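Local structure of regulator of nonsense transcripts 2 (Homo sapiens, 4CEK) at residues 127-132 against 166-171. The protein takes part in nonsense-mediated mRNA decay, and the fragment in this entry is its second MIF4G domain, an all-helical fold. Numbering follows the deposited sequence.
Sequences NCVNRD and LDLLPF
Phe171, in the first turn of helix 169-179, lies with one face of its ring against the backbone that leads into helix 131-144. With CB directed toward the loop and CG anti to the carbonyl carbon (chi1 -58°), the ring is laid along the 128-131 backbone. The peptide between Val129 and Asn130 sits over this face, displaced toward the rim, with Val129 C 3.8 Å above the ring plane. Val129 O comes within 3.4 Å of Phe171 CZ. Further round the ring, Asn130 CA is 3.7 Å from Phe171 CE1. Cys128 O approaches obliquely and lies 3.8 Å from Phe171 CB. An inverse gamma turn centred on Cys128, closed by a weak bond from Val129 N to Asn127 O, shapes the chain here. The Asn130 side chain leaves the backbone away from the 166-171 segment and N-caps helix 131-144, its OD1 accepting a hydrogen bond from Leu133 N.

Beside the ring, Val129 and Leu168 cross obliquely. They meet methyl to methyl, Val129 CG1 to Leu168 CD2, at 3.9 Å. The same CG1 is 3.9 Å from Asp167 OD2, a van der Waals contact; the charge of Asp167 is paired with Arg165 in a salt bridge. Outside the two segments, Phe171 packs on Ile134 and meets the ring of Phe17 from helix 13-19, the planes nearly perpendicular. An alanine in place of Phe171 would remove the ring and would probably cost the loop most of its packing against helix 169-179. No hydrogen bond joins the two segments, so this contact within the MIF4G domain rests on shape fit and dispersion, largely between the Phe171 side chain and the backbone of 128-131.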
loop_
_atom_site.group_PDB
_atom_site.type_symbol
_atom_site.label_atom_id
_atom_site.label_comp_id
_atom_site.label_asym_id
_atom_site.label_seq_id
_atom_site.Cartn_x
_atom_site.Cartn_y
_atom_site.Cartn_z
ATOM N N ASN A 127 -15.549 6.176 -3.486
ATOM C CA ASN A 127 -16.617 5.452 -4.192
ATOM C C ASN A 127 -16.130 4.656 -5.371
ATOM O O ASN A 127 -16.915 3.942 -5.960
ATOM C CB ASN A 127 -17.710 6.409 -4.682
ATOM C CG ASN A 127 -18.381 7.160 -3.552
ATOM O OD1 ASN A 127 -18.233 6.817 -2.388
ATOM N ND2 ASN A 127 -19.113 8.193 -3.894
ATOM N N CYS A 128 -14.847 4.770 -5.735
ATOM C CA CYS A 128 -14.335 4.056 -6.913
ATOM C C CYS A 128 -13.962 2.643 -6.534
ATOM O O CYS A 128 -12.803 2.273 -6.513
ATOM C CB CYS A 128 -13.158 4.803 -7.551
ATOM S SG CYS A 128 -13.606 6.451 -8.194
ATOM N N VAL A 129 -14.985 1.849 -6.246
ATOM C CA VAL A 129 -14.809 0.482 -5.762
ATOM C C VAL A 129 -14.790 -0.613 -6.868
ATOM O O VAL A 129 -14.943 -1.778 -6.554
ATOM C CB VAL A 129 -15.854 0.146 -4.655
ATOM C CG1 VAL A 129 -15.628 1.015 -3.438
ATOM C CG2 VAL A 129 -17.283 0.345 -5.147
ATOM N N ASN A 130 -14.551 -0.281 -8.137
ATOM C CA ASN A 130 -14.183 -1.351 -9.121
ATOM C C ASN A 130 -13.141 -0.902 -10.142
ATOM O O ASN A 130 -12.790 0.263 -10.196
ATOM C CB ASN A 130 -15.403 -1.981 -9.832
ATOM C CG ASN A 130 -16.145 -1.015 -10.786
ATOM O OD1 ASN A 130 -15.805 0.157 -10.956
ATOM N ND2 ASN A 130 -17.176 -1.532 -11.409
ATOM N N ARG A 131 -12.632 -1.857 -10.905
ATOM C CA ARG A 131 -11.587 -1.648 -11.884
ATOM C C ARG A 131 -11.933 -0.556 -12.908
ATOM O O ARG A 131 -11.118 0.315 -13.199
ATOM C CB ARG A 131 -11.335 -2.981 -12.589
ATOM C CG ARG A 131 -10.170 -3.006 -13.558
ATOM C CD ARG A 131 -10.306 -4.146 -14.564
ATOM N NE ARG A 131 -9.110 -4.291 -15.397
ATOM C CZ ARG A 131 -8.962 -5.197 -16.362
ATOM N NH1 ARG A 131 -9.948 -6.061 -16.639
ATOM N NH2 ARG A 131 -7.817 -5.241 -17.052
ATOM N N ASP A 132 -13.149 -0.587 -13.446
ATOM C CA ASP A 132 -13.564 0.424 -14.424
ATOM C C ASP A 132 -13.686 1.800 -13.784
ATOM O O ASP A 132 -13.175 2.784 -14.334
ATOM C CB ASP A 132 -14.878 0.022 -15.130
ATOM C CG ASP A 132 -14.738 -1.276 -15.938
ATOM O OD1 ASP A 132 -13.652 -1.562 -16.501
ATOM O OD2 ASP A 132 -15.726 -2.026 -16.005
ATOM N N LEU A 166 -10.435 -0.836 4.087
ATOM C CA LEU A 166 -9.396 -1.680 3.518
ATOM C C LEU A 166 -9.657 -2.074 2.085
ATOM O O LEU A 166 -8.705 -2.391 1.348
ATOM C CB LEU A 166 -9.256 -2.978 4.332
ATOM C CG LEU A 166 -8.691 -2.876 5.763
ATOM C CD1 LEU A 166 -8.258 -4.274 6.243
ATOM C CD2 LEU A 166 -7.565 -1.831 5.848
ATOM N N ASP A 167 -10.937 -2.119 1.704
ATOM C CA ASP A 167 -11.348 -2.517 0.336
ATOM C C ASP A 167 -10.842 -1.563 -0.763
ATOM O O ASP A 167 -10.697 -1.959 -1.923
ATOM C CB ASP A 167 -12.880 -2.617 0.248
ATOM C CG ASP A 167 -13.588 -1.295 0.600
ATOM O OD1 ASP A 167 -13.328 -0.726 1.695
ATOM O OD2 ASP A 167 -14.414 -0.820 -0.217
ATOM N N LEU A 168 -10.584 -0.311 -0.385
ATOM C CA LEU A 168 -10.030 0.702 -1.308
ATOM C C LEU A 168 -8.552 0.492 -1.685
ATOM O O LEU A 168 -8.138 0.793 -2.801
ATOM C CB LEU A 168 -10.201 2.092 -0.716
ATOM C CG LEU A 168 -11.653 2.564 -0.547
ATOM C CD1 LEU A 168 -11.673 3.941 0.122
ATOM C CD2 LEU A 168 -12.360 2.570 -1.887
ATOM N N LEU A 169 -7.770 -0.088 -0.792
ATOM C CA LEU A 169 -6.322 -0.171 -1.029
ATOM C C LEU A 169 -5.923 -0.701 -2.384
ATOM O O LEU A 169 -4.974 -0.201 -2.969
ATOM C CB LEU A 169 -5.642 -1.020 0.054
ATOM C CG LEU A 169 -5.781 -0.446 1.462
ATOM C CD1 LEU A 169 -5.082 -1.324 2.500
ATOM C CD2 LEU A 169 -5.317 0.986 1.489
ATOM N N PRO A 170 -6.580 -1.768 -2.876
ATOM C CA PRO A 170 -6.117 -2.281 -4.181
ATOM C C PRO A 170 -6.413 -1.305 -5.329
ATOM O O PRO A 170 -5.678 -1.269 -6.333
ATOM C CB PRO A 170 -6.957 -3.561 -4.393
ATOM C CG PRO A 170 -7.463 -3.926 -3.045
ATOM C CD PRO A 170 -7.537 -2.679 -2.223
ATOM N N PHE A 171 -7.511 -0.565 -5.196
ATOM C CA PHE A 171 -7.922 0.372 -6.246
ATOM C C PHE A 171 -6.983 1.596 -6.191
ATOM O O PHE A 171 -6.392 2.008 -7.227
ATOM C CB PHE A 171 -9.422 0.688 -6.100
ATOM C CG PHE A 171 -10.291 -0.560 -6.174
ATOM C CD1 PHE A 171 -10.361 -1.309 -7.347
ATOM C CD2 PHE A 171 -10.979 -1.030 -5.045
ATOM C CE1 PHE A 171 -11.099 -2.503 -7.399
ATOM C CE2 PHE A 171 -11.724 -2.217 -5.092
ATOM C CZ PHE A 171 -11.790 -2.943 -6.268
#